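PDB 6LPI: acetolactate synthase isozyme 1 large subunit, which belongs to the thiamine-diphosphate-dependent enzyme family as the large subunit of an acetolactate synthase and holds thiamine diphosphate, magnesium and flavin-adenine dinucleotide. Local coordinates for residues B[370-375]-B[397-402]. Numbering follows the deposited sequence.
Sequences HYGLIN and WTAQAY
Helix-helix packing around an aromatic cluster is illustrated here in the C-terminal thiamine-diphosphate-binding domain, an alpha/beta fold with a parallel sheet, where helices 370-378 and 393-401 flank strand 386-389 in sequence. The segments 370-375 and 397-401 are helical and cross at -60°, their axes approaching to 9.5 Å; Tyr402 then leaves helical geometry (phi/psi -69/136). Register is set by the CA atoms of Tyr371 and Ala401, 6.4 Å apart, and of Ile374 and Tyr402, 6.1 Å apart. One helical turn, His370, Tyr371 and Ile374, supplies most of the first surface. His370 (chi1 p) lays its imidazole face-to-face on the six-membered ring of Trp397 (chi1 m), centroids 3.9 Å apart and planes at 17°, while the Tyr371 ring approaches the indole obliquely. Ile374 (chi1 m) wedges between the helices: its CD1 lies 3.8 Å from Trp397 CB, and its CG2 reaches Ala401 CB at 4.0 Å and Tyr402 CB at 3.9 Å. Met469 of strand 464-470 touches His370, Ile374 and Trp397, joining the cluster to the sheet. Trp397 NE1 donates to Lys545 O, and the Trp397 side chain comes within about 5 Å of the bound thiamine diphosphate, so the packing borders the cofactor site. At the more open margin Tyr371, with chi1 m, extends past Ala401, its CD1 3.8 Å from Ala401 CB, and its OH donates a very short hydrogen bond of 2.4 Å to Gln400 OE1.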
ATOM      1  N   HIS B 370       2.939  27.092  -4.231  1.00 84.61           N
ATOM      2  CA  HIS B 370       2.996  25.642  -4.085  1.00 78.93           C
ATOM      3  C   HIS B 370       2.404  24.974  -5.327  1.00 84.66           C
ATOM      4  O   HIS B 370       3.048  24.121  -5.964  1.00 92.57           O
ATOM      5  CB  HIS B 370       2.357  25.157  -2.761  1.00 68.90           C
ATOM      6  CG  HIS B 370       1.063  25.813  -2.379  1.00 69.00           C
ATOM      7  ND1 HIS B 370      -0.171  25.292  -2.715  1.00 68.21           N
ATOM      8  CD2 HIS B 370       0.813  26.912  -1.628  1.00 70.81           C
ATOM      9  CE1 HIS B 370      -1.124  26.059  -2.214  1.00 66.14           C
ATOM     10  NE2 HIS B 370      -0.553  27.049  -1.550  1.00 71.83           N
ATOM     11  N   TYR B 371       1.200  25.392  -5.722  1.00 84.99           N
ATOM     12  CA  TYR B 371       0.628  24.893  -6.967  1.00 80.81           C
ATOM     13  C   TYR B 371       1.502  25.306  -8.154  1.00 74.88           C
ATOM     14  O   TYR B 371       1.775  24.503  -9.054  1.00 71.00           O
ATOM     15  CB  TYR B 371      -0.804  25.410  -7.136  1.00 75.25           C
ATOM     16  CG  TYR B 371      -1.802  24.842  -6.149  1.00 67.76           C
ATOM     17  CD1 TYR B 371      -1.976  23.472  -6.007  1.00 70.60           C
ATOM     18  CD2 TYR B 371      -2.596  25.685  -5.373  1.00 70.67           C
ATOM     19  CE1 TYR B 371      -2.907  22.951  -5.093  1.00 69.39           C
ATOM     20  CE2 TYR B 371      -3.524  25.182  -4.465  1.00 61.05           C
ATOM     21  CZ  TYR B 371      -3.677  23.816  -4.331  1.00 65.54           C
ATOM     22  OH  TYR B 371      -4.592  23.317  -3.431  1.00 56.81           O
ATOM     23  N   GLY B 372       1.960  26.555  -8.166  1.00 74.49           N
ATOM     24  CA  GLY B 372       2.821  27.004  -9.250  1.00 84.70           C
ATOM     25  C   GLY B 372       4.108  26.207  -9.355  1.00 85.75           C
ATOM     26  O   GLY B 372       4.610  25.971 -10.457  1.00 88.74           O
ATOM     27  N   LEU B 373       4.664  25.790  -8.213  1.00 77.27           N
ATOM     28  CA  LEU B 373       5.867  24.967  -8.235  1.00 73.79           C
ATOM     29  C   LEU B 373       5.574  23.611  -8.854  1.00 70.09           C
ATOM     30  O   LEU B 373       6.349  23.098  -9.670  1.00 64.48           O
ATOM     31  CB  LEU B 373       6.417  24.779  -6.826  1.00 76.48           C
ATOM     32  CG  LEU B 373       7.684  23.918  -6.693  1.00 77.74           C
ATOM     33  CD1 LEU B 373       8.719  24.220  -7.788  1.00 77.39           C
ATOM     34  CD2 LEU B 373       8.292  24.056  -5.318  1.00 80.37           C
ATOM     35  N   ILE B 374       4.478  22.982  -8.427  1.00 66.07           N
ATOM     36  CA  ILE B 374       4.106  21.700  -9.020  1.00 67.49           C
ATOM     37  C   ILE B 374       3.959  21.839 -10.537  1.00 74.96           C
ATOM     38  O   ILE B 374       4.496  21.029 -11.312  1.00 66.42           O
ATOM     39  CB  ILE B 374       2.831  21.165  -8.344  1.00 63.64           C
ATOM     40  CG1 ILE B 374       3.159  20.780  -6.899  1.00 67.48           C
ATOM     41  CG2 ILE B 374       2.268  19.971  -9.091  1.00 56.62           C
ATOM     42  CD1 ILE B 374       2.022  20.986  -5.920  1.00 67.88           C
ATOM     43  N   ASN B 375       3.271  22.905 -10.982  1.00 80.00           N
ATOM     44  CA  ASN B 375       3.048  23.125 -12.410  1.00 71.68           C
ATOM     45  C   ASN B 375       4.355  23.329 -13.145  1.00 71.43           C
ATOM     46  O   ASN B 375       4.573  22.761 -14.224  1.00 76.99           O
ATOM     47  CB  ASN B 375       2.168  24.348 -12.612  1.00 74.20           C
ATOM     48  CG  ASN B 375       0.776  24.138 -12.102  1.00 79.19           C
ATOM     49  OD1 ASN B 375       0.223  23.042 -12.199  1.00 74.31           O
ATOM     50  ND2 ASN B 375       0.192  25.191 -11.549  1.00 85.39           N
ATOM     51  N   TRP B 397      -1.092  18.730  -2.024  1.00 66.96           N
ATOM     52  CA  TRP B 397      -0.960  19.713  -3.099  1.00 67.54           C
ATOM     53  C   TRP B 397      -0.527  19.038  -4.399  1.00 63.30           C
ATOM     54  O   TRP B 397      -1.081  19.317  -5.475  1.00 64.21           O
ATOM     55  CB  TRP B 397       0.034  20.809  -2.701  1.00 63.72           C
ATOM     56  CG  TRP B 397      -0.446  21.792  -1.663  1.00 56.13           C
ATOM     57  CD1 TRP B 397      -1.725  22.214  -1.457  1.00 51.63           C
ATOM     58  CD2 TRP B 397       0.364  22.483  -0.701  1.00 55.63           C
ATOM     59  NE1 TRP B 397      -1.767  23.124  -0.422  1.00 51.89           N
ATOM     60  CE2 TRP B 397      -0.496  23.303   0.060  1.00 56.26           C
ATOM     61  CE3 TRP B 397       1.731  22.490  -0.411  1.00 51.77           C
ATOM     62  CZ2 TRP B 397      -0.028  24.131   1.088  1.00 56.85           C
ATOM     63  CZ3 TRP B 397       2.191  23.307   0.612  1.00 50.46           C
ATOM     64  CH2 TRP B 397       1.315  24.116   1.346  1.00 51.49           C
ATOM     65  N   THR B 398       0.472  18.146  -4.315  1.00 51.25           N
ATOM     66  CA  THR B 398       0.945  17.444  -5.508  1.00 50.31           C
ATOM     67  C   THR B 398      -0.133  16.547  -6.098  1.00 49.76           C
ATOM     68  O   THR B 398      -0.353  16.541  -7.314  1.00 62.99           O
ATOM     69  CB  THR B 398       2.181  16.613  -5.187  1.00 54.29           C
ATOM     70  OG1 THR B 398       3.149  17.438  -4.534  1.00 62.82           O
ATOM     71  CG2 THR B 398       2.772  16.056  -6.462  1.00 44.41           C
ATOM     72  N   ALA B 399      -0.818  15.785  -5.247  1.00 43.92           N
ATOM     73  CA  ALA B 399      -1.921  14.951  -5.709  1.00 43.24           C
ATOM     74  C   ALA B 399      -2.974  15.790  -6.420  1.00 50.06           C
ATOM     75  O   ALA B 399      -3.536  15.372  -7.440  1.00 53.22           O
ATOM     76  CB  ALA B 399      -2.544  14.215  -4.518  1.00 40.57           C
ATOM     77  N   GLN B 400      -3.221  16.999  -5.910  1.00 53.60           N
ATOM     78  CA  GLN B 400      -4.244  17.857  -6.485  1.00 52.85           C
ATOM     79  C   GLN B 400      -3.836  18.392  -7.854  1.00 57.24           C
ATOM     80  O   GLN B 400      -4.662  18.433  -8.768  1.00 58.27           O
ATOM     81  CB  GLN B 400      -4.543  19.020  -5.544  1.00 54.11           C
ATOM     82  CG  GLN B 400      -5.230  18.670  -4.252  1.00 53.77           C
ATOM     83  CD  GLN B 400      -5.482  19.900  -3.392  1.00 64.70           C
ATOM     84  OE1 GLN B 400      -4.958  20.985  -3.669  1.00 68.97           O
ATOM     85  NE2 GLN B 400      -6.297  19.742  -2.355  1.00 64.87           N
ATOM     86  N   ALA B 401      -2.576  18.832  -8.022  1.00 66.57           N
ATOM     87  CA  ALA B 401      -2.233  19.617  -9.214  1.00 63.59           C
ATOM     88  C   ALA B 401      -1.347  18.906 -10.226  1.00 62.04           C
ATOM     89  O   ALA B 401      -1.387  19.287 -11.397  1.00 62.87           O
ATOM     90  CB  ALA B 401      -1.572  20.952  -8.840  1.00 53.99           C
ATOM     91  N   TYR B 402      -0.544  17.906  -9.827  1.00 53.98           N
ATOM     92  CA  TYR B 402       0.365  17.284 -10.792  1.00 55.43           C
ATOM     93  C   TYR B 402      -0.438  16.492 -11.821  1.00 64.70           C
ATOM     94  O   TYR B 402      -1.331  15.721 -11.446  1.00 70.86           O
ATOM     95  CB  TYR B 402       1.382  16.353 -10.117  1.00 51.58           C
ATOM     96  CG  TYR B 402       2.531  16.032 -11.044  1.00 54.86           C
ATOM     97  CD1 TYR B 402       2.407  15.043 -12.012  1.00 55.23           C
ATOM     98  CD2 TYR B 402       3.735  16.727 -10.966  1.00 56.46           C
ATOM     99  CE1 TYR B 402       3.441  14.763 -12.896  1.00 53.58           C
ATOM    100  CE2 TYR B 402       4.783  16.450 -11.842  1.00 57.54           C
ATOM    101  CZ  TYR B 402       4.629  15.461 -12.805  1.00 54.66           C
ATOM    102  OH  TYR B 402       5.647  15.181 -13.698  1.00 56.31           O
TER